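Putative modulator of DNA gyrase (PDB 1VPB) is of unproven function but belongs to the PmbA/TldD (peptidase U62) family, whose members are generally assigned metallopeptidase activity. Local coordinates at residues Q274-L279 / N382-G387; S164-G169 / T188-S193; N32-A37 / L71-R76; V250-N255 / L373-N378. All blocks are in the same frame, centred on the assembly; numbering follows the deposited sequence. Where two conformers were deposited one is given.

Contact 1: Q274-L279 / N382-G387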
# COMPACT_ATOMS: atom_id res chain seq x y z
N GLN A 274 11.08 -5.76 -21.46
CA GLN A 274 9.70 -6.16 -21.65
C GLN A 274 9.00 -5.34 -22.72
O GLN A 274 7.77 -5.37 -22.79
CB GLN A 274 8.95 -6.01 -20.33
CG GLN A 274 9.46 -6.88 -19.22
CD GLN A 274 8.99 -6.42 -17.85
OE1 GLN A 274 7.98 -5.72 -17.73
NE2 GLN A 274 9.74 -6.80 -16.82
N LYS A 275 9.77 -4.62 -23.54
CA LYS A 275 9.24 -3.82 -24.63
C LYS A 275 8.01 -3.02 -24.22
O LYS A 275 7.00 -2.91 -24.95
CB LYS A 275 9.05 -4.68 -25.89
CG LYS A 275 10.41 -4.94 -26.51
CD LYS A 275 10.50 -6.10 -27.47
CE LYS A 275 11.92 -6.13 -28.06
NZ LYS A 275 12.22 -7.42 -28.77
N ASN A 276 8.12 -2.43 -23.04
CA ASN A 276 7.13 -1.55 -22.44
C ASN A 276 7.77 -0.21 -21.99
O ASN A 276 7.63 0.21 -20.84
CB ASN A 276 6.51 -2.23 -21.22
CG ASN A 276 5.19 -1.58 -20.80
OD1 ASN A 276 4.52 -0.96 -21.61
ND2 ASN A 276 4.84 -1.70 -19.53
N SER A 277 8.40 0.44 -22.95
CA SER A 277 9.06 1.71 -22.70
C SER A 277 9.03 2.55 -23.91
O SER A 277 9.53 2.17 -24.98
CB SER A 277 10.50 1.52 -22.24
OG SER A 277 11.18 2.77 -22.33
N PHE A 278 8.46 3.74 -23.79
CA PHE A 278 8.42 4.67 -24.92
C PHE A 278 9.78 5.31 -25.24
O PHE A 278 9.90 6.09 -26.20
CB PHE A 278 7.37 5.76 -24.69
CG PHE A 278 7.61 6.65 -23.48
CD1 PHE A 278 7.10 6.32 -22.24
CD2 PHE A 278 8.32 7.87 -23.60
CE1 PHE A 278 7.28 7.14 -21.11
CE2 PHE A 278 8.54 8.68 -22.45
CZ PHE A 278 8.01 8.33 -21.24
N LEU A 279 10.77 5.02 -24.39
CA LEU A 279 12.15 5.43 -24.65
C LEU A 279 13.04 4.32 -25.21
O LEU A 279 14.23 4.51 -25.41
CB LEU A 279 12.76 6.03 -23.38
CG LEU A 279 12.02 7.32 -22.95
CD1 LEU A 279 12.75 7.93 -21.76
CD2 LEU A 279 11.97 8.29 -24.06
N ASN A 382 0.07 7.83 -17.53
CA ASN A 382 0.72 7.78 -18.83
C ASN A 382 0.75 6.34 -19.31
O ASN A 382 0.82 5.41 -18.52
CB ASN A 382 2.15 8.36 -18.81
CG ASN A 382 3.21 7.38 -18.31
OD1 ASN A 382 3.20 7.17 -16.99
ND2 ASN A 382 4.08 6.86 -19.09
N ASN A 383 0.69 6.19 -20.62
CA ASN A 383 0.93 4.92 -21.26
C ASN A 383 2.44 4.68 -21.25
O ASN A 383 3.21 5.49 -21.80
CB ASN A 383 0.41 4.99 -22.68
CG ASN A 383 0.51 3.67 -23.40
OD1 ASN A 383 1.59 3.08 -23.48
ND2 ASN A 383 -0.62 3.22 -23.98
N SER A 384 2.85 3.57 -20.65
CA SER A 384 4.25 3.24 -20.47
C SER A 384 4.98 2.92 -21.77
O SER A 384 6.19 3.12 -21.83
CB SER A 384 4.38 2.03 -19.53
OG SER A 384 3.56 0.99 -20.00
N SER A 385 4.27 2.42 -22.79
CA SER A 385 4.89 2.10 -24.09
C SER A 385 4.85 3.22 -25.11
O SER A 385 5.72 3.27 -26.00
CB SER A 385 4.32 0.80 -24.67
OG SER A 385 2.95 0.93 -24.94
N THR A 386 3.87 4.12 -25.04
CA THR A 386 3.76 5.22 -26.00
C THR A 386 4.19 6.61 -25.46
O THR A 386 4.57 7.48 -26.24
CB THR A 386 2.31 5.37 -26.52
OG1 THR A 386 1.43 5.83 -25.49
CG2 THR A 386 1.72 4.04 -26.92
N GLY A 387 4.05 6.79 -24.16
CA GLY A 387 4.30 8.08 -23.51
C GLY A 387 3.15 9.07 -23.54
O GLY A 387 3.29 10.18 -23.05
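The Phe278 ring receives Gly387 CA over one face, a CH-pi contact with the carbon 3.7 Å from the ring centroid and 21° off the normal. Ser384 O sits at the ring edge, near its plane. The Asn382 amide comes in obliquely, its ND2 3.8 Å from Phe278 CE1, and its plane is turned 80° against the ring. With CG placed between its own backbone N and carbonyl carbon, Phe278 directs the ring into the turn Asn382-Gly387, while Met263 of helix 256-265 and Leu416 and Ile417 of helix 416-421 also touch it. The second flat group, the Asn276 amide, meets the turn at its oxygen: Ser384 OG donates to Asn276 OD1 over 2.7 Å from above the carbonyl plane rather than along a lone pair.

The turn links strands 380-382 and 388-399 and is shaped by an Asx turn at Asn383. Asn383 OD1 is gripped by three donors: Ser385 OG at 2.9 Å, lying in the carbonyl plane on a lone pair; Ser385 N at 2.8 Å; and Thr386 N, which approaches from above the plane. Gly387 N closes the loop onto Asn383 O. Facing it, the chain emerges from helix 269-273 through a Schellman motif with Lys275 as the C-prime residue. It then forms an ST turn in which Leu279 N donates to Ser277 OG, whose hydroxyl is also hydrogen-bonded to Ala266 O. Between the two backbones, Phe278 N reaches Ser384 O at 3.1 Å in a weak, bent bond (129° at the hydrogen), and Ser277 CA adds a C-H...O contact to the same oxygen.

Contact 2: S164-G169 / T188-S193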
# COMPACT_ATOMS: atom_id res chain seq x y z
N SER A 164 -0.67 17.77 12.26
CA SER A 164 0.77 17.86 12.07
C SER A 164 1.42 16.56 12.49
O SER A 164 0.86 15.76 13.26
CB SER A 164 1.34 19.03 12.90
OG SER A 164 1.00 18.94 14.26
N SER A 165 2.62 16.36 12.02
CA SER A 165 3.34 15.13 12.25
C SER A 165 4.83 15.37 12.37
O SER A 165 5.40 16.23 11.68
CB SER A 165 3.14 14.18 11.06
OG SER A 165 1.75 13.99 10.83
N TYR A 166 5.46 14.55 13.20
CA TYR A 166 6.89 14.39 13.25
C TYR A 166 7.23 12.94 12.92
O TYR A 166 6.57 12.02 13.40
CB TYR A 166 7.41 14.73 14.67
CG TYR A 166 8.85 14.37 14.88
CD1 TYR A 166 9.25 13.07 15.14
CD2 TYR A 166 9.87 15.33 14.69
CE1 TYR A 166 10.60 12.73 15.27
CE2 TYR A 166 11.20 14.99 14.79
CZ TYR A 166 11.56 13.71 15.11
OH TYR A 166 12.89 13.34 15.26
N GLY A 167 8.24 12.71 12.12
CA GLY A 167 8.78 11.38 11.90
C GLY A 167 10.31 11.39 11.93
O GLY A 167 10.93 12.35 11.51
N ASP A 168 10.92 10.32 12.40
CA ASP A 168 12.32 10.12 12.17
C ASP A 168 12.65 8.65 11.99
O ASP A 168 11.80 7.77 12.17
CB ASP A 168 13.19 10.79 13.24
CG ASP A 168 13.15 10.10 14.61
OD1 ASP A 168 13.03 8.83 14.66
OD2 ASP A 168 13.26 10.81 15.64
N GLY A 169 13.87 8.39 11.59
CA GLY A 169 14.39 7.02 11.53
C GLY A 169 15.86 6.91 11.34
O GLY A 169 16.54 7.90 10.96
N THR A 188 20.25 8.53 8.52
CA THR A 188 19.14 9.02 9.34
C THR A 188 18.24 9.89 8.50
O THR A 188 18.60 10.33 7.37
CB THR A 188 19.64 9.82 10.58
OG1 THR A 188 20.63 10.79 10.11
CG2 THR A 188 20.33 8.93 11.54
N TRP A 189 17.04 10.10 9.01
CA TRP A 189 16.11 11.06 8.44
C TRP A 189 15.19 11.61 9.50
O TRP A 189 14.88 10.95 10.49
CB TRP A 189 15.29 10.49 7.26
CG TRP A 189 14.39 9.39 7.65
CD1 TRP A 189 14.70 8.05 7.71
CD2 TRP A 189 13.02 9.50 8.11
NE1 TRP A 189 13.61 7.35 8.16
CE2 TRP A 189 12.55 8.19 8.36
CE3 TRP A 189 12.13 10.56 8.26
CZ2 TRP A 189 11.25 7.94 8.84
CZ3 TRP A 189 10.83 10.30 8.71
CH2 TRP A 189 10.41 9.00 8.99
N TYR A 190 14.71 12.82 9.25
CA TYR A 190 13.77 13.50 10.08
C TYR A 190 12.79 14.25 9.20
O TYR A 190 13.16 14.74 8.13
CB TYR A 190 14.48 14.56 10.94
CG TYR A 190 15.65 14.06 11.76
CD1 TYR A 190 16.92 13.99 11.21
CD2 TYR A 190 15.49 13.65 13.08
CE1 TYR A 190 18.00 13.52 11.96
CE2 TYR A 190 16.57 13.20 13.83
CZ TYR A 190 17.81 13.13 13.27
OH TYR A 190 18.92 12.72 14.01
N SER A 191 11.54 14.34 9.65
CA SER A 191 10.53 15.06 8.89
C SER A 191 9.48 15.69 9.74
O SER A 191 9.13 15.17 10.81
CB SER A 191 9.89 14.14 7.87
OG SER A 191 9.15 14.89 6.93
N LEU A 192 8.96 16.83 9.27
CA LEU A 192 7.85 17.49 9.91
C LEU A 192 6.85 17.86 8.84
O LEU A 192 7.22 18.27 7.74
CB LEU A 192 8.29 18.77 10.63
CG LEU A 192 9.00 18.64 11.98
CD1 LEU A 192 9.77 19.97 12.28
CD2 LEU A 192 8.02 18.33 13.05
N SER A 193 5.58 17.75 9.16
CA SER A 193 4.55 18.07 8.20
C SER A 193 3.32 18.68 8.85
O SER A 193 3.09 18.59 10.07
CB SER A 193 4.16 16.82 7.38
OG SER A 193 3.41 15.93 8.16
O HOH W 1 0.57 16.24 9.05
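Six backbone hydrogen bonds zip the two antiparallel strands together, a reciprocal pair each at Ser165/Ser193, Gly167/Ser191 and Gly169/Trp189. The straightest runs from Gly167 N to Ser191 O (2.9 Å, 168° at the hydrogen). Non-hydrogen-bonded pairs, Tyr166 with Leu192 and Asp168 with Tyr190, lie between them.

Trp189 makes the broadest side-chain contact. Its CG stands in the crowded position between backbone N and carbonyl carbon (chi1 64°), which folds the indole across the neighbouring strand. Gly169 CA lies over the face of the five-membered ring, 3.9 Å from its centroid, and Trp189 CZ3 reaches to 3.4 Å from Gly167 C, so the indole spans two residues without side chains. On the same face of the sheet a water joins Ser165 OG, at 3.1 Å, to Ser193 OG.

Tyr166 and Tyr190 lie side by side on the other face and point the same way. Tyr166 OH meets the edge of the Tyr190 ring in plane, 3.4 Å from CD2, while Leu192 CD2 touches the edge of the Tyr166 ring. Tyr166 OH also donates to Asp168 OD2 at 2.6 Å, on the anti lone pair of that oxygen. Lys141 of helix 138-150, which covers this face, forms a salt bridge to OD2.

Beyond the hairpin, backbone bonds to Phe49 and Thr47 join it to strand 36-52, and Ser191 OG bonds to Glu212 O of strand 207-214, placing it inside a continuous antiparallel sheet. With an ammonium group and a phenol both directed at one buried carboxylate oxygen, Asp168 is probably held in its ionised form.

Contact 3: N32-A37 / L71-R76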
# COMPACT_ATOMS: atom_id res chain seq x y z
N ASN A 32 25.50 -25.55 1.62
CA ASN A 32 24.28 -26.40 1.62
C ASN A 32 23.42 -26.29 0.35
O ASN A 32 22.25 -26.63 0.41
CB ASN A 32 23.45 -26.08 2.84
CG ASN A 32 24.05 -26.64 4.10
OD1 ASN A 32 23.93 -27.84 4.34
ND2 ASN A 32 24.76 -25.83 4.86
N GLY A 33 24.03 -25.89 -0.74
CA GLY A 33 23.45 -26.03 -2.07
C GLY A 33 23.55 -24.85 -3.01
O GLY A 33 23.33 -25.00 -4.20
N CYS A 34 23.89 -23.66 -2.49
CA CYS A 34 24.04 -22.51 -3.34
C CYS A 34 25.43 -22.46 -4.00
O CYS A 34 26.43 -22.47 -3.28
CB CYS A 34 23.86 -21.21 -2.57
SG CYS A 34 22.19 -20.99 -1.88
N GLN A 35 25.42 -22.28 -5.30
CA GLN A 35 26.65 -21.98 -6.09
C GLN A 35 27.02 -20.53 -5.77
O GLN A 35 28.18 -20.15 -5.83
CB GLN A 35 26.51 -22.17 -7.55
CG GLN A 35 26.50 -23.58 -8.00
CD GLN A 35 25.14 -24.24 -7.86
OE1 GLN A 35 24.11 -23.54 -7.65
NE2 GLN A 35 25.12 -25.60 -7.88
N ALA A 36 26.01 -19.70 -5.44
CA ALA A 36 26.24 -18.28 -5.16
C ALA A 36 25.11 -17.80 -4.27
O ALA A 36 24.04 -18.38 -4.22
CB ALA A 36 26.29 -17.49 -6.40
N ALA A 37 25.37 -16.72 -3.52
CA ALA A 37 24.34 -16.13 -2.66
C ALA A 37 24.65 -14.65 -2.42
O ALA A 37 25.80 -14.22 -2.54
CB ALA A 37 24.25 -16.82 -1.37
N LEU A 71 19.24 -16.61 -3.26
CA LEU A 71 19.79 -17.95 -3.39
C LEU A 71 19.91 -18.41 -4.85
O LEU A 71 18.96 -18.38 -5.60
CB LEU A 71 18.90 -18.95 -2.61
CG LEU A 71 18.49 -18.60 -1.18
CD1 LEU A 71 17.52 -19.63 -0.71
CD2 LEU A 71 19.69 -18.56 -0.29
N TYR A 72 21.15 -18.73 -5.30
CA TYR A 72 21.44 -19.19 -6.65
C TYR A 72 21.75 -20.70 -6.55
O TYR A 72 22.77 -21.10 -5.97
CB TYR A 72 22.65 -18.45 -7.22
CG TYR A 72 22.41 -16.97 -7.44
CD1 TYR A 72 22.40 -16.12 -6.35
CD2 TYR A 72 22.20 -16.45 -8.71
CE1 TYR A 72 22.17 -14.72 -6.53
CE2 TYR A 72 21.96 -15.11 -8.91
CZ TYR A 72 21.95 -14.25 -7.80
OH TYR A 72 21.72 -12.89 -8.05
N VAL A 73 20.79 -21.49 -6.95
CA VAL A 73 20.75 -22.93 -6.65
C VAL A 73 20.50 -23.67 -7.94
O VAL A 73 19.38 -23.74 -8.53
CB VAL A 73 19.62 -23.31 -5.65
CG1 VAL A 73 19.67 -24.82 -5.36
CG2 VAL A 73 19.68 -22.47 -4.38
N ASP A 74 21.56 -24.27 -8.46
CA ASP A 74 21.35 -25.06 -9.66
C ASP A 74 20.72 -24.38 -10.82
O ASP A 74 19.92 -24.95 -11.57
CB ASP A 74 20.66 -26.40 -9.31
CG ASP A 74 21.43 -27.24 -8.31
OD1 ASP A 74 22.58 -26.89 -7.83
OD2 ASP A 74 20.88 -28.28 -7.85
N GLY A 75 21.06 -23.11 -11.00
CA GLY A 75 20.52 -22.35 -12.09
C GLY A 75 19.24 -21.59 -11.76
O GLY A 75 18.81 -20.75 -12.52
N ARG A 76 18.63 -21.94 -10.64
CA ARG A 76 17.42 -21.31 -10.15
C ARG A 76 17.80 -20.12 -9.26
O ARG A 76 18.89 -20.05 -8.68
CB ARG A 76 16.56 -22.29 -9.38
CG ARG A 76 15.90 -23.32 -10.24
CD ARG A 76 16.82 -24.45 -10.71
NE ARG A 76 16.07 -25.56 -11.21
CZ ARG A 76 16.58 -26.77 -11.59
NH1 ARG A 76 17.88 -26.97 -11.50
NH2 ARG A 76 15.77 -27.76 -11.93
O HOH W 2 22.72 -27.42 -5.17
O HOH W 3 23.33 -21.63 -9.70
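The two segments run antiparallel, with Ala36 and Tyr72 as a hydrogen-bonded pair and Ala37 and Leu71 as a non-hydrogen-bonded one. Tyr72 N donates to Ala36 O at 3.1 Å, and Tyr72 O accepts Gln35 N, nearly along its C=O axis, at 3.0 Å. Gln35 and Ala36 thus both face Tyr72. Val73-Arg76 form a type I' turn, with Val73 and Arg76 bonded both ways through their backbones.

Gln35 bends at its second torsion (chi2 82°) and lays its amide against the turn. Its OE1 takes Asp74 N on a lone pair at 2.8 Å, while NE2 donates almost straight (168°) to Asp74 OD1, also at 2.8 Å. Two waters extend this grip, one donating to Gly33 O and Asp74 OD1, the other linking Gln35 OE1 with Gly75 N. Asp74 OD2 forms a salt bridge with Arg102. Ala36 CB meets Tyr72 CB at 3.9 Å, and Ala36 O lies at the edge of the Tyr72 ring. Cys34 SG sits 3.8 Å from both Leu71 CD2 and Val73 CG2, against helix 87-101.

The arrangement is a classic beta bulge at the open end of hairpin 36-52/58-73, inside the sheet, beside the type I' turn into strand 76-82.

Contact 4: V250-N255 / L373-N378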
# COMPACT_ATOMS: atom_id res chain seq x y z
N VAL A 250 3.51 26.28 -16.23
CA VAL A 250 4.54 26.44 -15.21
C VAL A 250 4.26 25.40 -14.10
O VAL A 250 3.12 25.20 -13.70
CB VAL A 250 4.58 27.88 -14.62
CG1 VAL A 250 5.74 28.01 -13.63
CG2 VAL A 250 4.72 28.91 -15.74
N VAL A 251 5.31 24.72 -13.65
CA VAL A 251 5.18 23.72 -12.57
C VAL A 251 6.14 24.02 -11.43
O VAL A 251 7.32 24.28 -11.65
CB VAL A 251 5.44 22.30 -13.09
CG1 VAL A 251 5.02 21.27 -12.02
CG2 VAL A 251 4.71 22.07 -14.40
N ASP A 252 5.62 23.98 -10.20
CA ASP A 252 6.44 24.31 -9.03
C ASP A 252 7.34 23.16 -8.63
O ASP A 252 7.21 22.07 -9.17
CB ASP A 252 5.57 24.83 -7.88
CG ASP A 252 4.57 23.83 -7.35
OD1 ASP A 252 4.77 22.61 -7.51
OD2 ASP A 252 3.54 24.24 -6.74
N PRO A 253 8.31 23.42 -7.75
CA PRO A 253 9.25 22.42 -7.35
C PRO A 253 8.58 21.34 -6.51
O PRO A 253 9.03 20.21 -6.46
CB PRO A 253 10.24 23.21 -6.50
CG PRO A 253 10.09 24.57 -6.88
CD PRO A 253 8.62 24.72 -7.15
N MET A 254 7.50 21.69 -5.82
CA MET A 254 6.76 20.66 -5.09
C MET A 254 6.28 19.57 -6.09
O MET A 254 6.19 18.41 -5.67
CB MET A 254 5.63 21.30 -4.27
CG MET A 254 4.95 20.39 -3.28
SD MET A 254 6.05 19.43 -2.17
CE MET A 254 6.67 20.62 -1.01
N ASN A 255 6.06 19.92 -7.40
CA ASN A 255 5.44 19.06 -8.45
C ASN A 255 6.18 18.74 -9.77
O ASN A 255 5.74 17.90 -10.54
CB ASN A 255 4.10 19.67 -8.86
CG ASN A 255 3.07 19.55 -7.78
OD1 ASN A 255 2.44 18.50 -7.63
ND2 ASN A 255 2.92 20.60 -6.99
N LEU A 373 -0.25 27.88 -13.94
CA LEU A 373 0.69 27.39 -12.96
C LEU A 373 0.05 26.15 -12.36
O LEU A 373 -1.06 26.22 -11.85
CB LEU A 373 0.92 28.44 -11.88
CG LEU A 373 1.65 27.88 -10.64
CD1 LEU A 373 3.07 27.42 -10.93
CD2 LEU A 373 1.62 28.93 -9.53
N VAL A 374 0.76 25.03 -12.41
CA VAL A 374 0.31 23.78 -11.80
C VAL A 374 0.88 23.61 -10.39
O VAL A 374 2.09 23.50 -10.18
CB VAL A 374 0.70 22.57 -12.69
CG1 VAL A 374 0.36 21.24 -11.99
CG2 VAL A 374 -0.05 22.70 -14.01
N THR A 375 -0.02 23.61 -9.41
CA THR A 375 0.40 23.44 -8.02
C THR A 375 0.04 22.08 -7.48
O THR A 375 0.27 21.79 -6.29
CB THR A 375 -0.24 24.53 -7.13
OG1 THR A 375 -1.68 24.47 -7.22
CG2 THR A 375 0.14 25.89 -7.62
N GLY A 376 -0.55 21.25 -8.32
CA GLY A 376 -0.87 19.91 -7.88
C GLY A 376 -1.48 19.08 -8.98
O GLY A 376 -2.05 19.61 -9.93
N PHE A 377 -1.33 17.77 -8.85
CA PHE A 377 -1.82 16.81 -9.84
C PHE A 377 -2.88 15.95 -9.19
O PHE A 377 -2.67 15.49 -8.08
CB PHE A 377 -0.67 15.92 -10.31
CG PHE A 377 0.26 16.59 -11.25
CD1 PHE A 377 -0.12 16.78 -12.58
CD2 PHE A 377 1.50 17.03 -10.83
CE1 PHE A 377 0.70 17.41 -13.45
CE2 PHE A 377 2.35 17.66 -11.71
CZ PHE A 377 1.96 17.85 -13.02
N ASN A 378 -3.98 15.72 -9.90
CA ASN A 378 -5.14 14.98 -9.39
C ASN A 378 -5.55 13.83 -10.31
O ASN A 378 -6.50 13.95 -11.09
CB ASN A 378 -6.36 15.89 -9.23
CG ASN A 378 -6.04 17.19 -8.51
OD1 ASN A 378 -5.12 17.25 -7.68
ND2 ASN A 378 -6.80 18.25 -8.82
O HOH W 4 2.26 22.83 -4.91
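Val250 O accepts Val374 N in a short, nearly linear bond (2.7 Å, 175° at the hydrogen) that lies almost along the carbonyl axis. It is the one backbone hydrogen bond between the segments, which pair in parallel through Val250/Leu373 and Val251/Val374. Leu373 CD1 and Val250 CG1 meet at 3.8 Å on the face covered by Leu361 of helix 361-366.

Past Val251 the chain turns away, and side chains and a water take over the bridging. Asp252 holds its carboxylate between backbone N and carbonyl carbon (chi1 63°), turned toward segment 373-378. Asn255 ND2 donates to Asp252 OD1 at 2.8 Å, on the syn lone pair and in the plane of the amide. The same nitrogen gives a weak bond to Thr375 O. Asp252 OD2 is served by a water at 2.6 Å, which also donates to Thr375 O at 2.6 Å, so that this carbonyl oxygen gathers both the amide and the water. Asn255 N closes the turn onto Asp252 O at 3.0 Å.

Phe377 slides past Asn255 in the opposite direction. Asn255 O lies at the ring edge, 3.6 Å from Phe377 CE2, Val374 CG1 lies over one ring face, and Arg258 makes a cation-pi contact with the ring.

On its far side strand 370-378 pairs antiparallel with strand 388-399, where Thr375 and Gly376 face Glu394 as a classic beta bulge. This is the end of a parallel strand pair in the C-terminal mixed sheet, where the chain leaves strand 245-251 in a turn tied back to strand 370-378 by Asp252, Asn255 and a water.

Contacts 1 and 4 belong together: their segments alternate along the chain within the C-terminal domain, and their centres lie 24 Å apart. Helix 256-265 directly follows Asn255 of contact 4 and brings Met263 to the Phe278 ring of contact 1. Contacts 2 and 3 share the long antiparallel sheet, in which strands 36-52 and 159-177 are neighbours, yet their centres are 41 Å apart. Contacts 2 and 4 approach most closely among the pairs separate in sequence, about 9 Å between nearest atoms; strand 207-214 bridges them, with Tyr211 touching Met254 as well as Ser191 and Ser193. Contact 3 is far from contact 4 (centres 48 Å apart) but comes to about 16 Å from contact 1 between nearest atoms.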